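PDB 3R67: putative Glycosidase from Bacteroides thetaiotaomicron, which is a putative glycosidase of a clan of carbohydrate-active proteins built on the five-bladed beta-propeller fold, of unassigned activity. Local coordinates for residues W46-T51 and E70-V75; T184-G189 and P251-D256; K166-R171 and P222-K227. All blocks are in the same frame, centred on the assembly; numbering follows the deposited sequence. Where two conformers were deposited one is given.

Interaction 1 (W46-T51 and E70-V75); sequences WESSDT and EDNSAV
The indole of Trp-46 is covered on one face by its own neighbour: Glu-47 CG stands 3.7 Å above the ring plane, over the ring centre. Trp-46 NE1 bonds to Thr-99 O; the side chain points away from 70-75, and the residue meets it through its backbone, with Asp-71 CB 3.7 Å from Trp-46 CA. Two further flat groups, the carboxylates of Asp-50 and Glu-70, cross obliquely with planes 67° apart. Asp-50 OD2 and Glu-70 OE1, 4.1 Å apart, would repel if both are charged; one water lies within bonding distance of both and of Ser-49 OG, and can donate to two of the three at a time. Gln-317 also bonds to Glu-70 OE1, while Asp-50 OD1 and Glu-70 OE2 are held by Ser-344 and Arg-68. A classic beta bulge sets Ser-49 and Asp-50 opposite the single Glu-70, at the open end of the hairpin formed by strands 50-59 and 62-70 in a four-stranded antiparallel sheet, consistent with a propeller blade. Glu-70 N gives a nearly straight bond (168°) to Asp-50 O at 2.8 Å, almost along the C=O axis. Ser-49 N returns one to Glu-70 O at 3.1 Å, in the carbonyl plane. Ser-49 OG, turned into the crowded position between its backbone N and carbonyl carbon, sits 2.7 Å from Glu-70 O and 3.0 Å from Asp-71 O. Ser-48 OG, likewise rotated, touches Asn-72 CG at 3.2 Å but spends its hydrogen bond on Ala-45 O. Asp-71 OD2 forms a salt bridge with Arg-83, while OD1 takes Ser-73 OG.

Interaction 2 (T184-G189 and P251-D256); sequences TKLVDG and PAIMTD
Ala-252 O is gripped by two donors from one residue. Thr-184 N reaches it at 2.9 Å from above the carbonyl plane (39° out of it), and Thr-184 OG1 reaches it at 2.7 Å in that plane, on a lone pair. The hydroxyl gets there because OG1 sits between the backbone N and the carbonyl carbon (chi1 67°); it also bonds to Gln-191. The methyl CG2, anti to the carbonyl carbon, lies obliquely across Pro-251, 4.0 Å from Pro-251 CB. Pairing continues with Met-254 N, which meets Thr-184 O at 2.8 Å, nearly along the C=O axis. The two backbone bonds, Thr-184 N to Ala-252 O and Met-254 N to Thr-184 O, make a short parallel bridge between Thr-184 and Ile-253, linking strands 180-187 and 245-255, each of which has antiparallel neighbours on its other side. Such parallel pairing is consistent with the innermost strands of adjacent propeller blades. The strands diverge, their short axes 50° apart, and the next link is made through water: it accepts from Leu-186 N at 2.8 Å and donates to Met-254 O at 2.6 Å. On the Thr-184 side of the sheet, Ile-253 CG1 stands anti to the backbone N and carries CD1 to 3.7 Å from Thr-184 OG1. On the other side, selenomethionine Met-254, bent at chi3, lays SE 4.0 Å from Lys-185 CB, while the extended lysine chain runs on away from the strand.

Interaction 3 (K166-R171 and P222-K227); sequences KAYGGR and PMLDEK
Leu-224 CD1 is the apolar centre. It rests over one face of the Tyr-168 ring, 3.6 Å above the plane and shifted toward the rim; its distance to the ring centroid is 3.8 Å, along a line 17° off the ring normal, a CH-pi contact. Leucine and tyrosine meet end-on, both with CG anti to their own carbonyl carbon. The same methyl also meets the end of Arg-171, NH1 lying 3.5 Å from Leu-224 CD1 in an oblique approach. That arginine stretches out from CG to NE, and its guanidinium is hydrogen-bonded to Gly-228 O, so CD1 touches both the aromatic face and a cationic tip fixed from beyond, from different sides. Farther along, the ring of Pro-222 fills the corner between two residues: its CD is 3.9 Å from Ala-167 CB and 4.1 Å from Tyr-168 CE2. The polar edge begins at the phenol. Tyr-168 OH donates to Pro-222 O at 2.7 Å, the oxygen lying at the ring edge in its plane and the hydroxyl lying in the carbonyl plane. A water then donates to Tyr-168 OH at 2.7 Å and accepts from Leu-224 N at 2.8 Å, so the hydroxyl is used both ways and the ring is tied to the backbone on each side of Met-223. Tyr-168, Gly-169 and Gly-170 are all in the left-handed helical conformation, in a short, loosely bonded turn from which the tyrosine points toward 222-227. Segment 166-171 follows strand 158-162, the last of a four-stranded antiparallel sheet, and 222-227 begins at the end of strand 221-222; the arrangement is a surface contact between two successive interblade connections, consistent with a beta-propeller.

How the interactions relate
The three contacts are separate, and none touches another. Interaction 1 lies on the far side of the chain's centre from interaction 2, their centres 35 Å apart and their nearest atoms about 17 Å apart. Interaction 3 is 37 Å from interaction 1 between centres. Interactions 2 and 3 are closer, with nearest atoms about 13 Å apart, and their segments alternate along the chain: 166-171 leads into the strand carrying 184-189, and 222-227 precedes the strand carrying 251-256. Interaction 2 pairs two strands, whereas interaction 3 joins the loops after strands 158-162 and 221-222. A bound 1,2-ethanediol, probably from the crystallisation liquor, lies about 3 Å from the Pro-251 side chain in interaction 2.

Interaction 1 (W46-T51 and E70-V75)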
loop_
_atom_site.group_PDB
_atom_site.type_symbol
_atom_site.label_atom_id
_atom_site.label_comp_id
_atom_site.label_asym_id
_atom_site.label_seq_id
_atom_site.Cartn_x
_atom_site.Cartn_y
_atom_site.Cartn_z
ATOM N N TRP A 46 -17.880 -11.457 -3.188
ATOM C CA TRP A 46 -16.459 -11.176 -3.096
ATOM C C TRP A 46 -16.119 -9.857 -2.334
ATOM O O TRP A 46 -14.968 -9.724 -1.912
ATOM C CB TRP A 46 -15.865 -11.116 -4.515
ATOM C CG TRP A 46 -16.403 -9.987 -5.346
ATOM C CD1 TRP A 46 -17.547 -9.983 -6.086
ATOM C CD2 TRP A 46 -15.817 -8.685 -5.503
ATOM N NE1 TRP A 46 -17.709 -8.772 -6.704
ATOM C CE2 TRP A 46 -16.666 -7.948 -6.357
ATOM C CE3 TRP A 46 -14.644 -8.073 -5.007
ATOM C CZ2 TRP A 46 -16.364 -6.643 -6.768
ATOM C CZ3 TRP A 46 -14.360 -6.774 -5.397
ATOM C CH2 TRP A 46 -15.222 -6.067 -6.257
ATOM N N GLU A 47 -17.066 -8.925 -2.131
ATOM C CA GLU A 47 -16.780 -7.678 -1.388
ATOM C C GLU A 47 -17.852 -7.433 -0.311
ATOM O O GLU A 47 -18.123 -6.292 0.040
ATOM C CB GLU A 47 -16.696 -6.460 -2.350
ATOM C CG GLU A 47 -17.930 -6.243 -3.214
ATOM C CD GLU A 47 -17.929 -5.050 -4.151
ATOM O OE1 GLU A 47 -17.063 -4.162 -3.989
ATOM O OE2 GLU A 47 -18.822 -4.983 -5.027
ATOM N N SER A 48 -18.453 -8.501 0.211
ATOM C CA SER A 48 -19.568 -8.395 1.137
ATOM C C SER A 48 -19.173 -8.112 2.590
ATOM O O SER A 48 -20.050 -7.622 3.319
ATOM C CB SER A 48 -20.379 -9.684 1.128
ATOM O OG SER A 48 -19.574 -10.789 1.497
ATOM N N SER A 49 -17.919 -8.398 3.038
ATOM C CA SER A 49 -17.618 -8.173 4.450
ATOM C C SER A 49 -16.823 -6.883 4.676
ATOM O O SER A 49 -17.204 -6.112 5.565
ATOM C CB SER A 49 -16.854 -9.353 5.047
ATOM O OG SER A 49 -15.623 -9.587 4.387
ATOM N N ASP A 50 -15.726 -6.647 3.923
ATOM C CA ASP A 50 -14.880 -5.457 4.105
ATOM C C ASP A 50 -14.174 -5.061 2.817
ATOM O O ASP A 50 -13.802 -5.935 2.041
ATOM C CB ASP A 50 -13.809 -5.699 5.216
ATOM C CG ASP A 50 -14.386 -5.928 6.609
ATOM O OD1 ASP A 50 -14.898 -4.959 7.213
ATOM O OD2 ASP A 50 -14.430 -7.094 7.046
ATOM N N THR A 51 -13.991 -3.737 2.605
ATOM C CA THR A 51 -13.301 -3.124 1.453
ATOM C C THR A 51 -12.305 -2.100 1.994
ATOM O O THR A 51 -12.721 -1.104 2.590
ATOM C CB THR A 51 -14.291 -2.503 0.460
ATOM O OG1 THR A 51 -15.023 -1.494 1.149
ATOM C CG2 THR A 51 -15.223 -3.526 -0.184
ATOM N N GLU A 70 -12.811 -8.309 0.955
ATOM C CA GLU A 70 -12.921 -9.612 1.623
ATOM C C GLU A 70 -14.352 -10.105 1.529
ATOM O O GLU A 70 -15.290 -9.320 1.682
ATOM C CB GLU A 70 -12.447 -9.562 3.083
ATOM C CG GLU A 70 -10.930 -9.437 3.203
ATOM C CD GLU A 70 -10.380 -9.427 4.616
ATOM O OE1 GLU A 70 -11.108 -8.989 5.534
ATOM O OE2 GLU A 70 -9.199 -9.807 4.801
ATOM N N ASP A 71 -14.516 -11.397 1.232
ATOM C CA ASP A 71 -15.810 -12.029 1.043
ATOM C C ASP A 71 -16.369 -12.601 2.354
ATOM O O ASP A 71 -15.792 -12.415 3.412
ATOM C CB ASP A 71 -15.677 -13.151 -0.009
ATOM C CG ASP A 71 -14.645 -14.243 0.253
ATOM O OD1 ASP A 71 -14.182 -14.373 1.414
ATOM O OD2 ASP A 71 -14.349 -15.005 -0.678
ATOM N N ASN A 72 -17.505 -13.308 2.260
ATOM C CA ASN A 72 -18.165 -13.948 3.393
ATOM C C ASN A 72 -17.972 -15.480 3.292
ATOM O O ASN A 72 -18.920 -16.256 3.389
ATOM C CB ASN A 72 -19.645 -13.545 3.458
ATOM C CG ASN A 72 -20.470 -13.809 2.213
ATOM O OD1 ASN A 72 -19.977 -14.309 1.191
ATOM N ND2 ASN A 72 -21.747 -13.441 2.250
ATOM N N SER A 73 -16.710 -15.898 3.048
ATOM C CA SER A 73 -16.384 -17.311 2.891
ATOM C C SER A 73 -16.433 -17.984 4.253
ATOM O O SER A 73 -16.677 -19.192 4.322
ATOM C CB SER A 73 -15.034 -17.503 2.207
ATOM O OG SER A 73 -14.024 -16.695 2.783
ATOM N N ALA A 74 -16.317 -17.181 5.326
ATOM C CA ALA A 74 -16.448 -17.634 6.707
ATOM C C ALA A 74 -17.378 -16.683 7.500
ATOM O O ALA A 74 -17.796 -15.653 6.964
ATOM C CB ALA A 74 -15.084 -17.733 7.356
ATOM N N VAL A 75 -17.744 -17.056 8.744
ATOM C CA VAL A 75 -18.627 -16.252 9.601
ATOM C C VAL A 75 -17.778 -15.609 10.720
ATOM O O VAL A 75 -16.924 -16.272 11.314
ATOM C CB VAL A 75 -19.857 -17.029 10.185
ATOM C CG1 VAL A 75 -20.908 -17.295 9.114
ATOM C CG2 VAL A 75 -19.462 -18.322 10.900
HETATM O O HOH W 1 -13.446 -9.575 6.742
#

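Interaction 2 (T184-G189 and P251-D256)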
loop_
_atom_site.group_PDB
_atom_site.type_symbol
_atom_site.label_atom_id
_atom_site.label_comp_id
_atom_site.label_asym_id
_atom_site.label_seq_id
_atom_site.Cartn_x
_atom_site.Cartn_y
_atom_site.Cartn_z
ATOM N N THR A 184 9.042 6.950 -7.153
ATOM C CA THR A 184 8.430 7.642 -8.284
ATOM C C THR A 184 8.840 9.107 -8.290
ATOM O O THR A 184 9.322 9.630 -7.286
ATOM C CB THR A 184 6.868 7.529 -8.258
ATOM O OG1 THR A 184 6.336 8.257 -7.147
ATOM C CG2 THR A 184 6.361 6.111 -8.284
ATOM N N LYS A 185 8.592 9.786 -9.409
ATOM C CA LYS A 185 8.871 11.215 -9.539
ATOM C C LYS A 185 7.864 11.829 -10.481
ATOM O O LYS A 185 7.260 11.108 -11.278
ATOM C CB LYS A 185 10.325 11.489 -10.025
ATOM C CG LYS A 185 10.623 11.047 -11.461
ATOM C CD LYS A 185 12.046 11.354 -11.847
ATOM C CE LYS A 185 12.335 10.919 -13.257
ATOM N NZ LYS A 185 13.742 11.207 -13.644
ATOM N N LEU A 186 7.711 13.158 -10.423
ATOM C CA LEU A 186 6.867 13.864 -11.377
ATOM C C LEU A 186 7.688 14.265 -12.591
ATOM O O LEU A 186 8.766 14.847 -12.461
ATOM C CB LEU A 186 6.170 15.110 -10.788
ATOM C CG LEU A 186 5.128 14.931 -9.693
ATOM C CD1 LEU A 186 4.533 16.287 -9.314
ATOM C CD2 LEU A 186 3.992 14.007 -10.147
ATOM N N VAL A 187 7.179 13.935 -13.765
ATOM C CA VAL A 187 7.732 14.324 -15.058
ATOM C C VAL A 187 6.572 15.003 -15.794
ATOM O O VAL A 187 5.575 14.341 -16.106
ATOM C CB VAL A 187 8.402 13.166 -15.851
ATOM C CG1 VAL A 187 8.860 13.640 -17.233
ATOM C CG2 VAL A 187 9.571 12.576 -15.070
ATOM N N ASP A 188 6.661 16.347 -15.956
ATOM C CA ASP A 188 5.657 17.202 -16.600
ATOM C C ASP A 188 4.263 16.980 -15.955
ATOM O O ASP A 188 3.258 16.837 -16.654
ATOM C CB ASP A 188 5.615 16.939 -18.125
ATOM C CG ASP A 188 6.923 17.256 -18.831
ATOM O OD1 ASP A 188 7.523 18.322 -18.524
ATOM O OD2 ASP A 188 7.308 16.485 -19.745
ATOM N N GLY A 189 4.239 16.949 -14.626
ATOM C CA GLY A 189 3.015 16.743 -13.855
ATOM C C GLY A 189 2.509 15.313 -13.789
ATOM O O GLY A 189 1.486 15.056 -13.148
ATOM N N PRO A 251 3.514 4.362 -2.977
ATOM C CA PRO A 251 4.834 4.565 -3.581
ATOM C C PRO A 251 5.532 5.834 -3.063
ATOM O O PRO A 251 4.870 6.837 -2.761
ATOM C CB PRO A 251 4.496 4.706 -5.073
ATOM C CG PRO A 251 3.301 3.850 -5.241
ATOM C CD PRO A 251 2.484 4.149 -4.018
ATOM N N ALA A 252 6.877 5.779 -2.946
ATOM C CA ALA A 252 7.679 6.931 -2.529
ATOM C C ALA A 252 7.683 7.963 -3.646
ATOM O O ALA A 252 7.526 7.591 -4.818
ATOM C CB ALA A 252 9.094 6.506 -2.168
ATOM N N ILE A 253 7.803 9.254 -3.289
ATOM C CA ILE A 253 7.786 10.337 -4.276
ATOM C C ILE A 253 9.013 11.230 -4.086
ATOM O O ILE A 253 9.301 11.677 -2.974
ATOM C CB ILE A 253 6.443 11.177 -4.201
ATOM C CG1 ILE A 253 6.370 12.331 -5.244
ATOM C CG2 ILE A 253 6.104 11.672 -2.788
ATOM C CD1 ILE A 253 6.153 11.904 -6.741
HETATM N N MSE A 254 9.740 11.476 -5.185
HETATM C CA MSE A 254 10.894 12.378 -5.185
HETATM C C MSE A 254 10.409 13.818 -5.132
HETATM O O MSE A 254 9.552 14.208 -5.927
HETATM C CB MSE A 254 11.791 12.152 -6.412
HETATM C CG MSE A 254 12.459 10.789 -6.443
HETATM SE SE MSE A 254 13.637 10.534 -7.995
HETATM C CE MSE A 254 14.950 11.956 -7.598
ATOM N N THR A 255 10.926 14.590 -4.170
ATOM C CA THR A 255 10.559 15.995 -3.965
ATOM C C THR A 255 11.814 16.852 -4.127
ATOM O O THR A 255 12.907 16.305 -4.286
ATOM C CB THR A 255 9.890 16.206 -2.593
ATOM O OG1 THR A 255 10.882 16.151 -1.561
ATOM C CG2 THR A 255 8.715 15.246 -2.329
ATOM N N ASP A 256 11.671 18.190 -4.048
ATOM C CA ASP A 256 12.804 19.115 -4.141
ATOM C C ASP A 256 13.782 18.928 -2.940
ATOM O O ASP A 256 14.948 19.309 -3.059
ATOM C CB ASP A 256 12.309 20.586 -4.212
ATOM C CG ASP A 256 11.403 21.048 -3.072
ATOM O OD1 ASP A 256 10.591 20.227 -2.579
ATOM O OD2 ASP A 256 11.427 22.261 -2.743
HETATM O O HOH W 2 9.153 14.574 -8.473
#

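Interaction 3 (K166-R171 and P222-K227)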
loop_
_atom_site.group_PDB
_atom_site.type_symbol
_atom_site.label_atom_id
_atom_site.label_comp_id
_atom_site.label_asym_id
_atom_site.label_seq_id
_atom_site.Cartn_x
_atom_site.Cartn_y
_atom_site.Cartn_z
ATOM N N LYS A 166 14.280 -14.722 -7.231
ATOM C CA LYS A 166 15.581 -15.062 -7.818
ATOM C C LYS A 166 16.799 -14.490 -7.069
ATOM O O LYS A 166 17.879 -15.077 -7.192
ATOM C CB LYS A 166 15.661 -14.563 -9.273
ATOM C CG LYS A 166 14.699 -15.282 -10.215
ATOM C CD LYS A 166 14.874 -14.845 -11.654
ATOM C CE LYS A 166 13.870 -15.456 -12.604
ATOM N NZ LYS A 166 12.468 -15.039 -12.307
ATOM N N ALA A 167 16.657 -13.371 -6.338
ATOM C CA ALA A 167 17.762 -12.704 -5.627
ATOM C C ALA A 167 18.586 -13.675 -4.786
ATOM O O ALA A 167 18.014 -14.515 -4.092
ATOM C CB ALA A 167 17.225 -11.606 -4.722
ATOM N N TYR A 168 19.932 -13.556 -4.869
ATOM C CA TYR A 168 20.940 -14.327 -4.125
ATOM C C TYR A 168 20.641 -15.848 -4.160
ATOM O O TYR A 168 20.558 -16.494 -3.112
ATOM C CB TYR A 168 21.000 -13.830 -2.667
ATOM C CG TYR A 168 21.124 -12.323 -2.550
ATOM C CD1 TYR A 168 22.329 -11.680 -2.818
ATOM C CD2 TYR A 168 20.049 -11.545 -2.133
ATOM C CE1 TYR A 168 22.453 -10.297 -2.710
ATOM C CE2 TYR A 168 20.161 -10.161 -2.014
ATOM C CZ TYR A 168 21.368 -9.540 -2.305
ATOM O OH TYR A 168 21.507 -8.178 -2.197
ATOM N N GLY A 169 20.470 -16.385 -5.372
ATOM C CA GLY A 169 20.186 -17.799 -5.611
ATOM C C GLY A 169 18.895 -18.337 -5.008
ATOM O O GLY A 169 18.815 -19.529 -4.693
ATOM N N GLY A 170 17.899 -17.459 -4.842
ATOM C CA GLY A 170 16.584 -17.800 -4.307
ATOM C C GLY A 170 16.504 -17.922 -2.801
ATOM O O GLY A 170 15.620 -18.613 -2.279
ATOM N N ARG A 171 17.407 -17.221 -2.101
ATOM C CA ARG A 171 17.544 -17.202 -0.646
ATOM C C ARG A 171 16.261 -16.692 0.067
ATOM O O ARG A 171 15.932 -17.197 1.143
ATOM C CB ARG A 171 18.738 -16.297 -0.277
ATOM C CG ARG A 171 19.002 -16.170 1.213
ATOM C CD ARG A 171 20.088 -15.175 1.509
ATOM N NE ARG A 171 20.060 -14.826 2.924
ATOM C CZ ARG A 171 20.831 -13.903 3.485
ATOM N NH1 ARG A 171 21.714 -13.232 2.755
ATOM N NH2 ARG A 171 20.725 -13.643 4.779
ATOM N N PRO A 222 16.811 -7.446 -2.429
ATOM C CA PRO A 222 16.955 -6.727 -1.147
ATOM C C PRO A 222 18.407 -6.369 -0.847
ATOM O O PRO A 222 19.304 -7.196 -1.059
ATOM C CB PRO A 222 16.426 -7.732 -0.110
ATOM C CG PRO A 222 15.572 -8.683 -0.889
ATOM C CD PRO A 222 16.253 -8.801 -2.219
HETATM N N MSE A 223 18.652 -5.137 -0.367
HETATM C CA MSE A 223 20.021 -4.715 -0.051
HETATM C C MSE A 223 20.422 -5.280 1.288
HETATM O O MSE A 223 19.627 -5.263 2.229
HETATM C CB MSE A 223 20.160 -3.196 -0.077
HETATM C CG MSE A 223 20.003 -2.630 -1.495
HETATM SE SE MSE A 223 20.216 -0.727 -1.582
HETATM C CE MSE A 223 22.096 -0.634 -1.069
ATOM N N LEU A 224 21.651 -5.835 1.353
ATOM C CA LEU A 224 22.162 -6.507 2.538
ATOM C C LEU A 224 23.335 -5.762 3.155
ATOM O O LEU A 224 24.049 -5.049 2.450
ATOM C CB LEU A 224 22.605 -7.941 2.182
ATOM C CG LEU A 224 21.602 -8.861 1.456
ATOM C CD1 LEU A 224 22.231 -10.209 1.157
ATOM C CD2 LEU A 224 20.315 -9.075 2.259
ATOM N N ASP A 225 23.534 -5.925 4.477
ATOM C CA ASP A 225 24.671 -5.347 5.189
ATOM C C ASP A 225 25.897 -6.289 5.023
ATOM O O ASP A 225 25.797 -7.313 4.336
ATOM C CB ASP A 225 24.333 -5.083 6.682
ATOM C CG ASP A 225 24.016 -6.290 7.566
ATOM O OD1 ASP A 225 24.388 -7.430 7.189
ATOM O OD2 ASP A 225 23.464 -6.087 8.666
ATOM N N GLU A 226 27.039 -5.940 5.672
ATOM C CA GLU A 226 28.329 -6.665 5.683
ATOM C C GLU A 226 28.147 -8.150 6.100
ATOM O O GLU A 226 28.861 -9.008 5.578
ATOM C CB GLU A 226 29.296 -5.942 6.657
ATOM C CG GLU A 226 30.552 -6.678 7.103
ATOM C CD GLU A 226 30.991 -6.334 8.519
ATOM O OE1 GLU A 226 30.176 -5.773 9.291
ATOM O OE2 GLU A 226 32.124 -6.712 8.888
ATOM N N LYS A 227 27.190 -8.436 7.015
ATOM C CA LYS A 227 26.895 -9.779 7.538
ATOM C C LYS A 227 25.906 -10.577 6.646
ATOM O O LYS A 227 25.655 -11.753 6.929
ATOM C CB LYS A 227 26.308 -9.683 8.961
ATOM C CG LYS A 227 27.249 -9.084 10.006
HETATM O O HOH W 3 23.208 -6.624 -0.874
#